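Local coordinates for protein pullulanase (Bacillus acidopullulyticus, PDB 2WAN) that hydrolyses alpha-1,6-glucosidic linkages in pullulan and at the branch points of starch polysaccharides, as a debranching glycoside hydrolase of the alpha-amylase type, at residues A138-T143 and V155-V159. Residues are numbered along the deposited sequence; the frame is centred on the assembly and turned at random.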
loop_
_atom_site.group_PDB
_atom_site.type_symbol
_atom_site.label_atom_id
_atom_site.label_comp_id
_atom_site.label_asym_id
_atom_site.label_seq_id
_atom_site.Cartn_x
_atom_site.Cartn_y
_atom_site.Cartn_z
ATOM N N ALA A 138 -40.880 5.353 16.545
ATOM C CA ALA A 138 -40.031 4.546 17.437
ATOM C C ALA A 138 -39.375 3.331 16.766
ATOM O O ALA A 138 -38.522 3.492 15.886
ATOM C CB ALA A 138 -40.810 4.136 18.693
ATOM N N ALA A 139 -39.791 2.131 17.172
ATOM C CA ALA A 139 -39.217 0.876 16.684
ATOM C C ALA A 139 -39.545 0.569 15.225
ATOM O O ALA A 139 -38.842 -0.218 14.579
ATOM C CB ALA A 139 -39.650 -0.282 17.575
ATOM N N SER A 140 -40.620 1.174 14.716
ATOM C CA SER A 140 -41.060 0.978 13.333
ATOM C C SER A 140 -41.176 -0.511 12.969
ATOM O O SER A 140 -40.792 -0.935 11.875
ATOM C CB SER A 140 -40.153 1.753 12.355
ATOM O OG SER A 140 -40.525 1.531 11.005
ATOM N N GLY A 141 -41.704 -1.297 13.909
ATOM C CA GLY A 141 -41.952 -2.726 13.697
ATOM C C GLY A 141 -40.745 -3.641 13.839
ATOM O O GLY A 141 -40.844 -4.852 13.598
ATOM N N PHE A 142 -39.603 -3.072 14.221
ATOM C CA PHE A 142 -38.366 -3.856 14.353
ATOM C C PHE A 142 -38.240 -4.507 15.721
ATOM O O PHE A 142 -38.538 -3.879 16.736
ATOM C CB PHE A 142 -37.133 -2.990 14.090
ATOM C CG PHE A 142 -36.838 -2.782 12.638
ATOM C CD1 PHE A 142 -36.063 -3.697 11.939
ATOM C CD2 PHE A 142 -37.326 -1.662 11.968
ATOM C CE1 PHE A 142 -35.775 -3.509 10.591
ATOM C CE2 PHE A 142 -37.043 -1.464 10.618
ATOM C CZ PHE A 142 -36.270 -2.390 9.926
ATOM N N THR A 143 -37.788 -5.763 15.729
ATOM C CA THR A 143 -37.495 -6.496 16.969
ATOM C C THR A 143 -36.093 -7.111 16.952
ATOM O O THR A 143 -35.582 -7.488 15.891
ATOM C CB THR A 143 -38.516 -7.630 17.244
ATOM O OG1 THR A 143 -38.593 -8.500 16.107
ATOM C CG2 THR A 143 -39.904 -7.059 17.547
ATOM N N VAL A 155 -36.050 -2.316 20.500
ATOM C CA VAL A 155 -35.562 -1.326 19.546
ATOM C C VAL A 155 -36.203 0.014 19.905
ATOM O O VAL A 155 -37.434 0.146 19.885
ATOM C CB VAL A 155 -35.909 -1.722 18.091
ATOM C CG1 VAL A 155 -35.483 -0.630 17.111
ATOM C CG2 VAL A 155 -35.270 -3.065 17.724
ATOM N N THR A 156 -35.371 0.998 20.242
ATOM C CA THR A 156 -35.846 2.299 20.728
ATOM C C THR A 156 -35.982 3.368 19.636
ATOM O O THR A 156 -36.636 4.399 19.843
ATOM C CB THR A 156 -34.947 2.851 21.858
ATOM O OG1 THR A 156 -33.630 3.117 21.354
ATOM C CG2 THR A 156 -34.866 1.860 23.018
ATOM N N SER A 157 -35.362 3.113 18.484
ATOM C CA SER A 157 -35.308 4.071 17.381
ATOM C C SER A 157 -34.922 3.367 16.088
ATOM O O SER A 157 -34.102 2.440 16.090
ATOM C CB SER A 157 -34.305 5.189 17.688
ATOM O OG SER A 157 -34.098 6.016 16.553
ATOM N N ALA A 158 -35.532 3.796 14.988
ATOM C CA ALA A 158 -35.224 3.258 13.670
ATOM C C ALA A 158 -35.167 4.393 12.652
ATOM O O ALA A 158 -36.191 5.014 12.341
ATOM C CB ALA A 158 -36.253 2.213 13.260
ATOM N N VAL A 159 -33.964 4.676 12.155
ATOM C CA VAL A 159 -33.762 5.735 11.161
ATOM C C VAL A 159 -33.129 5.161 9.895
ATOM O O VAL A 159 -32.599 4.043 9.915
ATOM C CB VAL A 159 -32.924 6.923 11.723
ATOM C CG1 VAL A 159 -33.544 7.474 13.006
ATOM C CG2 VAL A 159 -31.449 6.523 11.950
HETATM O O HOH W 1 -38.395 -3.706 19.406
#
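Val-155 lays both of its methyl groups against the turn that leads into the neighbouring strand. With CG1 anti to the backbone N (chi1 176°), this branch reaches the CA of Ala-139 and the CB of Phe-142, while Val-155 CG2 lies 3.5 Å from Phe-142 O. The 3.2 Å between Ala-139 CB and Val-155 O leaves little room for a larger side chain, which suits alanine. Ala-158 also appears fitted by size: its CB lies obliquely 4.2 Å from Phe-142 CD2 and also meets the CB of Ser-140.

A type I' turn from Ala-139 to Phe-142, closed by the 3.0 Å bond from Phe-142 N to Ala-139 O, sets these groups in place. Glycine suits the positive phi of Gly-141 (80°); Ser-140 takes the left-handed conformation (phi 51°) while its hydroxyl is hydrogen-bonded to Ala-136 N. Leu-276 packs on Phe-142, Val-155 and Ala-158, and strand 152-160 of this hairpin is hydrogen-bonded to strand 273-278 through the backbones of Thr-156 and Ser-157 with Thr-277 and of Val-159 with Gln-275.

Were Val-155 cut back to an alanine, the loss of both methyls is likely to leave a gap beside Phe-142 CB and O and Ala-139 CA. At the mouth of the pair one water bridges the strands, donating to Phe-142 O (2.7 Å) and accepting from Val-155 N (2.9 Å). Apolar contacts of Val-155 and Ala-158 thus hold the turn, and the water carries the polar link where Phe-142 O and Val-155 N, 4.8 Å apart, cannot bond directly.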